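Local coordinates for tubulin-like protein CetZ1 (Haloferax volcanii, PDB 4B46), which controls cell shape as a GTP-binding tubulin/FtsZ homologue and is essential for the rod-shaped cells needed for efficient swimming, at residues M1-G7 and G29-V35; I311-R315 and V327-D331; I58-R62 and L74-A79; T147-A151 and E357-A362; V275-L280 and K316-E320. One frame throughout, in Å; residues are numbered along the deposited sequence.

Contact 1: residues M1-G7 and G29-V35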
# COMPACT_ATOMS: atom_id res chain seq x y z
N MET A 1 -12.89 -5.43 1.60
CA MET A 1 -12.44 -5.73 0.26
C MET A 1 -11.49 -6.94 0.27
O MET A 1 -10.59 -7.03 1.11
CB MET A 1 -11.73 -4.51 -0.33
CG MET A 1 -11.34 -4.65 -1.77
SD MET A 1 -10.89 -3.06 -2.43
CE MET A 1 -10.43 -3.51 -4.10
N LYS A 2 -11.69 -7.85 -0.66
CA LYS A 2 -10.92 -9.09 -0.71
C LYS A 2 -9.73 -8.92 -1.64
O LYS A 2 -9.91 -8.63 -2.83
CB LYS A 2 -11.79 -10.25 -1.19
CG LYS A 2 -12.91 -10.59 -0.22
CD LYS A 2 -13.75 -11.72 -0.76
CE LYS A 2 -14.57 -11.28 -1.96
NZ LYS A 2 -15.23 -12.44 -2.62
N LEU A 3 -8.52 -9.11 -1.11
CA LEU A 3 -7.31 -8.88 -1.89
C LEU A 3 -6.47 -10.14 -2.07
O LEU A 3 -6.40 -10.98 -1.19
CB LEU A 3 -6.43 -7.81 -1.23
CG LEU A 3 -7.02 -6.40 -1.08
CD1 LEU A 3 -6.05 -5.49 -0.33
CD2 LEU A 3 -7.34 -5.83 -2.44
N ALA A 4 -5.84 -10.24 -3.24
CA ALA A 4 -4.69 -11.13 -3.42
C ALA A 4 -3.42 -10.30 -3.25
O ALA A 4 -3.07 -9.48 -4.10
CB ALA A 4 -4.74 -11.76 -4.80
N MET A 5 -2.72 -10.50 -2.13
CA MET A 5 -1.51 -9.75 -1.86
C MET A 5 -0.25 -10.51 -2.26
O MET A 5 -0.07 -11.66 -1.87
CB MET A 5 -1.41 -9.43 -0.37
CG MET A 5 -2.48 -8.53 0.14
SD MET A 5 -1.86 -7.65 1.60
CE MET A 5 -3.33 -6.68 1.94
N ILE A 6 0.61 -9.84 -3.03
CA ILE A 6 1.92 -10.40 -3.36
C ILE A 6 3.02 -9.46 -2.90
O ILE A 6 3.12 -8.33 -3.38
CB ILE A 6 2.09 -10.66 -4.88
CG1 ILE A 6 0.95 -11.55 -5.41
CG2 ILE A 6 3.45 -11.32 -5.16
CD1 ILE A 6 -0.09 -10.79 -6.18
N GLY A 7 3.83 -9.93 -1.96
CA GLY A 7 4.99 -9.18 -1.51
C GLY A 7 6.19 -9.52 -2.37
O GLY A 7 6.44 -10.70 -2.65
N GLY A 29 -11.11 -10.36 6.99
CA GLY A 29 -11.49 -10.92 5.71
C GLY A 29 -10.83 -10.26 4.51
O GLY A 29 -11.33 -10.35 3.39
N ILE A 30 -9.70 -9.59 4.73
CA ILE A 30 -9.04 -8.83 3.67
C ILE A 30 -8.08 -9.64 2.80
O ILE A 30 -8.13 -9.57 1.57
CB ILE A 30 -8.25 -7.66 4.27
CG1 ILE A 30 -9.17 -6.71 5.03
CG2 ILE A 30 -7.49 -6.91 3.18
CD1 ILE A 30 -8.42 -5.75 5.89
N VAL A 31 -7.20 -10.40 3.43
CA VAL A 31 -6.16 -11.11 2.68
C VAL A 31 -6.66 -12.49 2.28
O VAL A 31 -6.48 -13.47 3.01
CB VAL A 31 -4.87 -11.23 3.51
CG1 VAL A 31 -3.72 -11.71 2.64
CG2 VAL A 31 -4.53 -9.89 4.17
N ARG A 32 -7.29 -12.56 1.11
CA ARG A 32 -7.87 -13.81 0.63
C ARG A 32 -6.77 -14.74 0.15
O ARG A 32 -6.90 -15.97 0.17
CB ARG A 32 -8.88 -13.53 -0.48
CG ARG A 32 -9.58 -14.77 -1.01
CD ARG A 32 -10.42 -15.44 0.06
NE ARG A 32 -10.80 -16.80 -0.33
CZ ARG A 32 -10.35 -17.91 0.25
NH1 ARG A 32 -9.50 -17.84 1.26
NH2 ARG A 32 -10.76 -19.10 -0.18
N ALA A 33 -5.66 -14.14 -0.29
CA ALA A 33 -4.49 -14.91 -0.69
C ALA A 33 -3.24 -14.09 -0.45
O ALA A 33 -3.22 -12.89 -0.71
CB ALA A 33 -4.58 -15.29 -2.15
N ALA A 34 -2.19 -14.74 0.05
CA ALA A 34 -0.92 -14.05 0.23
C ALA A 34 0.23 -14.85 -0.38
O ALA A 34 0.34 -16.06 -0.18
CB ALA A 34 -0.67 -13.75 1.69
N VAL A 35 1.07 -14.17 -1.15
CA VAL A 35 2.22 -14.78 -1.81
C VAL A 35 3.44 -13.88 -1.61
O VAL A 35 3.31 -12.66 -1.58
CB VAL A 35 1.94 -15.00 -3.33
CG1 VAL A 35 3.20 -15.42 -4.07
CG2 VAL A 35 0.83 -16.06 -3.53

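Contact 2: residues I311-R315 and V327-D331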
# COMPACT_ATOMS: atom_id res chain seq x y z
N ILE A 311 -20.27 11.65 9.06
CA ILE A 311 -19.72 11.26 7.77
C ILE A 311 -20.09 12.26 6.69
O ILE A 311 -19.25 12.66 5.89
CB ILE A 311 -20.18 9.83 7.39
CG1 ILE A 311 -19.61 8.82 8.39
CG2 ILE A 311 -19.76 9.49 5.97
CD1 ILE A 311 -19.89 7.37 8.06
N GLU A 312 -21.36 12.67 6.68
CA GLU A 312 -21.81 13.69 5.73
C GLU A 312 -21.08 15.03 5.91
O GLU A 312 -20.59 15.60 4.94
CB GLU A 312 -23.33 13.87 5.78
CG GLU A 312 -24.09 12.69 5.17
CD GLU A 312 -23.57 12.31 3.78
OE1 GLU A 312 -23.79 13.10 2.84
OE2 GLU A 312 -22.96 11.23 3.64
N ARG A 313 -21.00 15.51 7.15
CA ARG A 313 -20.21 16.71 7.43
C ARG A 313 -18.75 16.49 7.05
O ARG A 313 -18.09 17.39 6.54
CB ARG A 313 -20.29 17.11 8.91
CG ARG A 313 -21.63 17.71 9.33
CD ARG A 313 -21.57 18.16 10.78
NE ARG A 313 -22.76 18.90 11.17
CZ ARG A 313 -23.04 19.26 12.42
NH1 ARG A 313 -22.22 18.95 13.41
NH2 ARG A 313 -24.16 19.94 12.68
N GLY A 314 -18.25 15.27 7.29
CA GLY A 314 -16.87 14.96 6.97
C GLY A 314 -16.59 15.05 5.48
O GLY A 314 -15.57 15.60 5.06
N ARG A 315 -17.50 14.52 4.68
CA ARG A 315 -17.38 14.57 3.22
C ARG A 315 -17.35 16.02 2.72
O ARG A 315 -16.53 16.38 1.87
CB ARG A 315 -18.52 13.80 2.54
CG ARG A 315 -18.44 12.29 2.69
CD ARG A 315 -19.68 11.63 2.06
NE ARG A 315 -19.77 11.90 0.63
CZ ARG A 315 -20.91 12.07 -0.03
NH1 ARG A 315 -22.07 11.98 0.61
NH2 ARG A 315 -20.89 12.32 -1.34
N VAL A 327 -16.32 13.02 -3.69
CA VAL A 327 -15.95 12.65 -2.33
C VAL A 327 -16.93 11.62 -1.81
O VAL A 327 -18.10 11.93 -1.57
CB VAL A 327 -15.91 13.85 -1.36
CG1 VAL A 327 -15.52 13.36 0.05
CG2 VAL A 327 -14.92 14.92 -1.84
N ARG A 328 -16.45 10.39 -1.65
CA ARG A 328 -17.27 9.31 -1.15
C ARG A 328 -16.99 9.16 0.33
O ARG A 328 -15.93 9.55 0.81
CB ARG A 328 -16.97 8.01 -1.91
CG ARG A 328 -17.28 8.05 -3.40
CD ARG A 328 -16.68 6.83 -4.12
NE ARG A 328 -17.26 6.63 -5.44
CZ ARG A 328 -16.86 7.27 -6.54
NH1 ARG A 328 -15.88 8.16 -6.47
NH2 ARG A 328 -17.45 7.03 -7.70
N GLY A 329 -17.94 8.59 1.06
CA GLY A 329 -17.75 8.36 2.47
C GLY A 329 -18.67 7.30 3.01
O GLY A 329 -19.83 7.20 2.60
N GLY A 330 -18.16 6.49 3.93
CA GLY A 330 -18.98 5.51 4.62
C GLY A 330 -18.26 4.97 5.83
O GLY A 330 -17.20 5.47 6.20
N ASP A 331 -18.83 3.94 6.46
CA ASP A 331 -18.15 3.34 7.60
C ASP A 331 -17.98 1.83 7.55
O ASP A 331 -18.59 1.14 6.73
CB ASP A 331 -18.81 3.76 8.91
CG ASP A 331 -20.28 3.45 8.95
OD1 ASP A 331 -20.69 2.40 8.41
OD2 ASP A 331 -21.02 4.27 9.53

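Contact 3: residues I58-R62 and L74-A79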
# COMPACT_ATOMS: atom_id res chain seq x y z
N ILE A 58 12.88 -16.92 -6.86
CA ILE A 58 13.21 -16.74 -8.27
C ILE A 58 14.68 -16.38 -8.44
O ILE A 58 15.38 -16.08 -7.47
CB ILE A 58 12.36 -15.64 -8.94
CG1 ILE A 58 12.60 -14.29 -8.27
CG2 ILE A 58 10.86 -16.00 -8.88
CD1 ILE A 58 11.93 -13.11 -8.99
N GLY A 59 15.14 -16.41 -9.68
CA GLY A 59 16.49 -15.98 -9.99
C GLY A 59 17.57 -16.97 -9.57
O GLY A 59 18.75 -16.61 -9.53
N GLN A 60 17.17 -18.20 -9.27
CA GLN A 60 18.15 -19.18 -8.79
C GLN A 60 19.31 -19.36 -9.77
O GLN A 60 20.48 -19.48 -9.36
CB GLN A 60 17.48 -20.53 -8.51
CG GLN A 60 16.35 -20.49 -7.50
CD GLN A 60 14.97 -20.48 -8.16
OE1 GLN A 60 14.71 -19.72 -9.10
NE2 GLN A 60 14.08 -21.33 -7.66
N SER A 61 19.00 -19.37 -11.06
CA SER A 61 20.03 -19.57 -12.08
C SER A 61 21.03 -18.41 -12.16
O SER A 61 22.11 -18.57 -12.72
CB SER A 61 19.39 -19.77 -13.45
OG SER A 61 18.81 -18.56 -13.91
N ARG A 62 20.66 -17.25 -11.61
CA ARG A 62 21.49 -16.05 -11.67
C ARG A 62 22.15 -15.71 -10.34
O ARG A 62 23.27 -15.20 -10.33
CB ARG A 62 20.67 -14.82 -12.09
CG ARG A 62 20.00 -14.89 -13.44
CD ARG A 62 20.98 -14.78 -14.59
NE ARG A 62 21.54 -13.44 -14.79
CZ ARG A 62 20.93 -12.46 -15.45
NH1 ARG A 62 19.70 -12.64 -15.92
NH2 ARG A 62 21.53 -11.29 -15.62
N LEU A 74 18.89 -6.11 -12.67
CA LEU A 74 18.96 -7.57 -12.57
C LEU A 74 17.68 -8.11 -11.94
O LEU A 74 17.20 -9.18 -12.34
CB LEU A 74 20.20 -8.00 -11.77
CG LEU A 74 20.37 -9.50 -11.48
CD1 LEU A 74 20.46 -10.33 -12.76
CD2 LEU A 74 21.59 -9.74 -10.60
N GLY A 75 17.12 -7.37 -10.99
CA GLY A 75 15.85 -7.73 -10.37
C GLY A 75 14.73 -7.82 -11.40
O GLY A 75 13.89 -8.73 -11.35
N ALA A 76 14.71 -6.88 -12.33
CA ALA A 76 13.73 -6.90 -13.40
C ALA A 76 13.96 -8.09 -14.35
O ALA A 76 13.02 -8.73 -14.80
CB ALA A 76 13.74 -5.59 -14.17
N GLU A 77 15.22 -8.37 -14.66
CA GLU A 77 15.54 -9.48 -15.55
C GLU A 77 15.13 -10.84 -14.97
O GLU A 77 14.58 -11.69 -15.68
CB GLU A 77 17.03 -9.47 -15.91
CG GLU A 77 17.40 -8.41 -16.93
CD GLU A 77 18.91 -8.22 -17.08
OE1 GLU A 77 19.67 -8.94 -16.40
OE2 GLU A 77 19.33 -7.36 -17.88
N ILE A 78 15.39 -11.05 -13.68
CA ILE A 78 15.03 -12.35 -13.09
C ILE A 78 13.52 -12.50 -12.96
O ILE A 78 12.99 -13.60 -13.14
CB ILE A 78 15.71 -12.63 -11.72
CG1 ILE A 78 15.38 -11.55 -10.70
CG2 ILE A 78 17.24 -12.80 -11.90
CD1 ILE A 78 15.75 -11.93 -9.27
N ALA A 79 12.83 -11.41 -12.66
CA ALA A 79 11.37 -11.45 -12.62
C ALA A 79 10.80 -11.82 -13.98
O ALA A 79 9.82 -12.57 -14.08
CB ALA A 79 10.80 -10.09 -12.13

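Contact 4: residues T147-A151 and E357-A362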
# COMPACT_ATOMS: atom_id res chain seq x y z
N THR A 147 17.85 5.88 -3.49
CA THR A 147 16.99 6.93 -4.03
C THR A 147 16.85 6.78 -5.55
O THR A 147 15.74 6.89 -6.09
CB THR A 147 17.57 8.32 -3.69
OG1 THR A 147 17.80 8.39 -2.28
CG2 THR A 147 16.61 9.41 -4.11
N LEU A 148 17.97 6.54 -6.22
CA LEU A 148 17.97 6.32 -7.67
C LEU A 148 17.14 5.10 -8.07
O LEU A 148 16.36 5.16 -9.02
CB LEU A 148 19.40 6.19 -8.21
CG LEU A 148 19.59 5.96 -9.72
CD1 LEU A 148 18.90 7.02 -10.56
CD2 LEU A 148 21.08 5.89 -10.08
N ASN A 149 17.34 3.98 -7.38
CA ASN A 149 16.52 2.79 -7.65
C ASN A 149 15.04 3.10 -7.52
O ASN A 149 14.24 2.66 -8.34
CB ASN A 149 16.87 1.64 -6.72
CG ASN A 149 18.17 0.96 -7.09
OD1 ASN A 149 18.69 1.16 -8.19
ND2 ASN A 149 18.70 0.16 -6.19
N ALA A 150 14.68 3.88 -6.50
CA ALA A 150 13.28 4.16 -6.24
C ALA A 150 12.69 5.02 -7.34
O ALA A 150 11.57 4.78 -7.80
CB ALA A 150 13.11 4.83 -4.89
N ALA A 151 13.47 6.01 -7.76
CA ALA A 151 13.08 6.90 -8.84
C ALA A 151 12.79 6.11 -10.12
O ALA A 151 11.74 6.28 -10.74
CB ALA A 151 14.19 7.93 -9.08
N GLU A 357 10.85 15.17 -7.11
CA GLU A 357 12.25 14.88 -6.83
C GLU A 357 12.72 13.62 -7.57
O GLU A 357 13.75 13.62 -8.23
CB GLU A 357 12.50 14.66 -5.34
CG GLU A 357 13.95 14.21 -5.06
CD GLU A 357 14.07 13.27 -3.88
OE1 GLU A 357 13.03 12.85 -3.35
OE2 GLU A 357 15.22 12.98 -3.47
N LEU A 358 11.95 12.55 -7.42
CA LEU A 358 12.28 11.27 -8.03
C LEU A 358 12.34 11.38 -9.55
O LEU A 358 13.27 10.87 -10.18
CB LEU A 358 11.27 10.20 -7.62
CG LEU A 358 11.30 9.80 -6.14
CD1 LEU A 358 10.27 8.71 -5.88
CD2 LEU A 358 12.69 9.34 -5.73
N GLN A 359 11.36 12.06 -10.15
CA GLN A 359 11.38 12.30 -11.58
C GLN A 359 12.67 13.02 -12.01
O GLN A 359 13.30 12.64 -13.00
CB GLN A 359 10.13 13.08 -12.03
CG GLN A 359 8.84 12.29 -11.82
CD GLN A 359 7.57 13.09 -12.09
OE1 GLN A 359 7.57 14.33 -12.06
NE2 GLN A 359 6.48 12.39 -12.36
N GLN A 360 13.07 14.03 -11.25
CA GLN A 360 14.30 14.76 -11.53
C GLN A 360 15.53 13.85 -11.39
O GLN A 360 16.44 13.88 -12.22
CB GLN A 360 14.44 15.97 -10.61
CG GLN A 360 15.57 16.91 -10.98
CD GLN A 360 15.29 17.68 -12.25
OE1 GLN A 360 14.21 18.25 -12.41
NE2 GLN A 360 16.25 17.68 -13.17
N VAL A 361 15.55 13.05 -10.32
CA VAL A 361 16.62 12.07 -10.11
C VAL A 361 16.75 11.10 -11.29
O VAL A 361 17.84 10.88 -11.80
CB VAL A 361 16.39 11.28 -8.80
CG1 VAL A 361 17.30 10.06 -8.75
CG2 VAL A 361 16.62 12.17 -7.60
N ALA A 362 15.62 10.54 -11.72
CA ALA A 362 15.62 9.61 -12.85
C ALA A 362 16.07 10.27 -14.15
O ALA A 362 16.85 9.70 -14.92
CB ALA A 362 14.25 9.01 -13.02

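Contact 5: residues V275-L280 and K316-E320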
# COMPACT_ATOMS: atom_id res chain seq x y z
N VAL A 275 -11.78 13.18 11.25
CA VAL A 275 -11.67 13.49 9.83
C VAL A 275 -10.63 14.59 9.62
O VAL A 275 -9.72 14.46 8.79
CB VAL A 275 -13.04 13.91 9.23
CG1 VAL A 275 -12.88 14.44 7.82
CG2 VAL A 275 -14.00 12.72 9.22
N ARG A 276 -10.75 15.67 10.39
CA ARG A 276 -9.76 16.75 10.35
C ARG A 276 -8.35 16.28 10.71
O ARG A 276 -7.39 16.62 10.02
CB ARG A 276 -10.19 17.92 11.23
CG ARG A 276 -11.48 18.59 10.75
CD ARG A 276 -11.69 19.99 11.38
NE ARG A 276 -11.79 19.93 12.83
CZ ARG A 276 -12.90 19.63 13.49
NH1 ARG A 276 -14.01 19.37 12.81
NH2 ARG A 276 -12.91 19.59 14.81
N LYS A 277 -8.23 15.49 11.77
CA LYS A 277 -6.92 15.01 12.21
C LYS A 277 -6.26 14.14 11.16
O LYS A 277 -5.04 14.21 10.95
CB LYS A 277 -7.03 14.23 13.52
CG LYS A 277 -7.28 15.11 14.73
CD LYS A 277 -7.84 14.31 15.89
CE LYS A 277 -8.31 15.21 17.01
NZ LYS A 277 -8.99 14.42 18.07
N ALA A 278 -7.07 13.32 10.48
CA ALA A 278 -6.56 12.45 9.43
C ALA A 278 -6.13 13.25 8.21
O ALA A 278 -5.10 12.94 7.60
CB ALA A 278 -7.62 11.41 9.05
N ALA A 279 -6.90 14.27 7.86
CA ALA A 279 -6.60 15.04 6.65
C ALA A 279 -5.38 15.93 6.85
O ALA A 279 -4.62 16.17 5.91
CB ALA A 279 -7.77 15.88 6.24
N LEU A 280 -5.20 16.42 8.07
CA LEU A 280 -4.13 17.38 8.36
C LEU A 280 -2.91 16.71 9.00
O LEU A 280 -1.85 17.33 9.15
CB LEU A 280 -4.65 18.50 9.26
CG LEU A 280 -5.92 19.19 8.72
CD1 LEU A 280 -6.36 20.35 9.62
CD2 LEU A 280 -5.73 19.66 7.28
N LYS A 316 -18.27 16.84 3.21
CA LYS A 316 -18.29 18.25 2.81
C LYS A 316 -16.99 18.96 3.19
O LYS A 316 -16.43 19.71 2.40
CB LYS A 316 -19.47 19.00 3.44
CG LYS A 316 -20.82 18.60 2.87
CD LYS A 316 -21.94 19.43 3.47
CE LYS A 316 -23.26 19.14 2.77
NZ LYS A 316 -24.38 19.90 3.40
N TRP A 317 -16.52 18.72 4.41
CA TRP A 317 -15.28 19.35 4.85
C TRP A 317 -14.10 18.90 3.98
O TRP A 317 -13.26 19.72 3.59
CB TRP A 317 -15.05 19.08 6.35
CG TRP A 317 -13.86 19.81 6.93
CD1 TRP A 317 -13.86 21.05 7.50
CD2 TRP A 317 -12.51 19.34 6.98
NE1 TRP A 317 -12.58 21.38 7.91
CE2 TRP A 317 -11.74 20.34 7.60
CE3 TRP A 317 -11.87 18.16 6.57
CZ2 TRP A 317 -10.37 20.21 7.82
CZ3 TRP A 317 -10.51 18.03 6.79
CH2 TRP A 317 -9.77 19.05 7.40
N ILE A 318 -14.04 17.62 3.64
CA ILE A 318 -12.98 17.12 2.77
C ILE A 318 -13.03 17.79 1.39
O ILE A 318 -11.99 18.13 0.81
CB ILE A 318 -13.02 15.57 2.65
CG1 ILE A 318 -12.58 14.96 3.98
CG2 ILE A 318 -12.13 15.06 1.50
CD1 ILE A 318 -12.81 13.48 4.09
N GLU A 319 -14.23 17.98 0.87
CA GLU A 319 -14.38 18.65 -0.41
C GLU A 319 -13.85 20.09 -0.34
O GLU A 319 -13.16 20.55 -1.25
CB GLU A 319 -15.84 18.62 -0.86
CG GLU A 319 -16.15 19.59 -1.98
CD GLU A 319 -15.32 19.32 -3.23
OE1 GLU A 319 -14.83 18.18 -3.40
OE2 GLU A 319 -15.16 20.26 -4.04
N GLU A 320 -14.15 20.78 0.75
CA GLU A 320 -13.63 22.13 0.99
C GLU A 320 -12.11 22.17 0.99
O GLU A 320 -11.51 23.10 0.47
CB GLU A 320 -14.16 22.69 2.31
CG GLU A 320 -15.69 22.84 2.33
CD GLU A 320 -16.22 23.28 3.68
OE1 GLU A 320 -15.57 24.11 4.34
OE2 GLU A 320 -17.30 22.79 4.07

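Contact 1: residues M1-G7 and G29-V35
Apolar side chains occupy both faces of this parallel pair. On one face Met5 CE lies 4.1 Å from Val31 CG2 and 4.3 Å from Ile30 CG2, while Leu3 CD1 approaches Ile30 CG2 at 4.1 Å; helix 9-26 covers this face, with Val16 and Phe19 against Met5. On the other, Ala4 CB meets Ala33 CB at 4.4 Å and Ile6 CG1 meets Val35 CB at 4.1 Å. The strands, axes 4.7 Å apart at 11°, are those of the beta-alpha-beta unit 3-8, 9-26, 31-38 of the Rossmann-like GTPase domain, whose first strand leads through Gly7 to the GTP-binding Gln10 to Lys14. The C-terminal ladder is regular: Met5 N to Ala33 O, Val35 N to Met5 O and Gly7 N to Val35 O are all 2.8 Å hydrogen bonds. Toward the N terminus a beta bulge shifts the register by one: Leu3 N binds Ile30 O at 2.7 Å, and Leu3 O accepts Arg32 N at 2.9 Å and, weakly, Ala33 N at 3.4 Å. Val31 centres an inverse gamma turn, just before a corner at Arg32. At the polar edge, Arg32 forms a salt bridge with Glu97, and Lys2 NZ hydrogen-bonds to the backbone oxygen of Glu97.

Contact 2: residues I311-R315 and V327-D331
Helix segment 311-315 and strand segment 327-331 run nearly antiparallel, at 155°, with their axes 8.2 Å apart at closest approach. The backbones come nearest where Arg315 CA lies 6.0 Å from Val327 CA. A beta carbon on Gly329 would point at the helix and collide with Arg315 CG, so its absence lets the arginine chain lie close, with Arg315 CD 3.6 Å from Gly329 N. Ile311 packs on the strand one turn earlier: its CG2 is 3.8 Å from Gly329 C, and its CD1 lies against the backbone of Gly330, 3.7 Å from Gly330 C, and 3.6 Å from Asp331 OD2. Arg315 supplies the polar link. Both its NE and its NH2 donate 2.8 Å hydrogen bonds to Val327 O, which lies at the guanidinium edge, while Arg315 NH1 turns back to Glu312 OE1 in a 3.0 Å salt bridge within the helix. Beneath these polar groups Arg315 CB packs on Val327 CG1 at 3.9 Å. The contact joins the helix and second strand of the beta-alpha-beta unit 294-301, 308-322, 326-333 in the C-terminal domain. Strand 326-333 is the outermost on this side of the sheet, backbone hydrogen-bonded through Arg328 and Gly330 to strand 294-301, while Ile318 and Glu319 of the same helix continue the packing on Val327.

Contact 3: residues I58-R62 and L74-A79
Arg62 and Ile78 contribute most of the buried surface, with Ile58 next. Ile78 points from helix 72-81 toward the turn at 58-62: its CG2 lies 3.8 Å from Gly59 CA and 3.8 Å from Arg62 CG, and its CD1 is 4.0 Å from Ile58 CD1. Gly59 is the N-cap of the short helix 60-63, with phi at 74°, and a beta carbon there would clash with Ile78 CD1; glycine therefore lets Gly59 CA and Ile78 CA approach to 5.0 Å. Ile58 CD1 also rests 4.0 Å from Ala79 CA, and Phe8 from strand 3-8 touches both Ile58 and Ala79. Arg62 folds over the outer side. Leu74 CD1 covers one face of its guanidinium, 3.2 Å from Arg62 NH2, and the same NH2 donates a 3.1 Å hydrogen bond to Glu77 OE1 as part of a salt bridge. Its NH1 makes a further, stronger salt bridge with Glu81 of the same helix. This packing of the turn and short helix 60-63 on helix 72-81 lies in the tubulin/FtsZ GTPase domain and borders its nucleotide site: the Ile78 side chain is about 5 Å from that of the GTP-binding Thr111 and about 8 Å from bound GDP.

Contact 4: residues T147-A151 and E357-A362
Here a helix of the tubulin/FtsZ GTPase domain, 144-160, packs against the C-terminal helix 353-366, bringing together parts of the chain more than 200 residues apart. The segments cross steeply, at -100°, with axes 8.5 Å apart, a close approach made possible by the small side chain of Ala151, whose CB is 4.1 Å from Ala362 CB; Ala151 CA and Leu358 CA are 4.5 Å apart. Leu358, with chi1 m and chi2 t, extends its CD2 to 3.9 Å from Ala151 CB and 4.2 Å from Thr147 CG2. Val361, chi1 t, places CG1 between neighbours, 3.8 Å from Ala151 CB and 3.9 Å from Leu148 CD1. The CA-to-CB bond of Leu148 points sideways, but its t, p rotamer brings the tip back to that valine. Thr147, chi1 m, directs its methyl CG2 at the second helix while OG1 makes a weak hydrogen bond to the backbone Gly143 O, just before the helix. No hydrogen bond joins the segments; the acidic group of Glu357 forms a salt bridge with Arg354 and merely passes Thr147 CG2, 3.9 Å from OE2. The Thr147 side chain is about 9 Å from the bound GDP and about 6 Å from the side chain of the GTP-binding Glu142. At the tightest point, Ala151 CB presses against the backbone of the C-terminal helix, 3.3 Å from Leu358 O.

Contact 5: residues V275-L280 and K316-E320
Val275 starts the contact on the sheet-facing side, its CG1 3.9 Å from Ile318 CD1 and 4.1 Å from Trp317 CE3. Next, Arg276 places CG over the indole face: it is 3.6 Å from the centroid of the Trp317 six-membered ring and only 16° off the ring normal, a CH-pi contact. The indole, a knob among Val275, Arg276, Ala279 and Leu280, bridges helix axes 10.8 Å apart and inclined by 28°. The two helices, 265-280 and 308-322, lie side by side on the sheet of the C-terminal domain, where Ile344 of strand 339-347 touches both Ala279 and Ile318, and Leu297 of strand 294-301 touches both Val275 and Ile318. One turn after Val275, Ala279 directs CB at the ring edge, 3.5 Å from Trp317 CZ3. Leu280, the last residue of its helix, also meets the edge, with CG 4.1 Å from Trp317 CH2.

From the N terminus, contact 1 closes the first loop, around helix 9-26, and contact 3 the next, between 58-62 and 74-79; both complete within the GTPase domain. Contact 4 opens at 147-151 and closes only at 357-362, spanning most of the C-terminal domain and tying its last helix back to the GTPase domain. Contacts 5 and 2 both fall within this long span. Contact 5 opens at 275-280, contact 2 opens at 311-315, contact 5 closes at 316-320 and contact 2 at 327-331, so they cross. They also touch, Val327 CG2 lying 3.6 Å from Glu319 OE1. Contacts 1 and 2 reach the same sheet, their centres 26 Å apart.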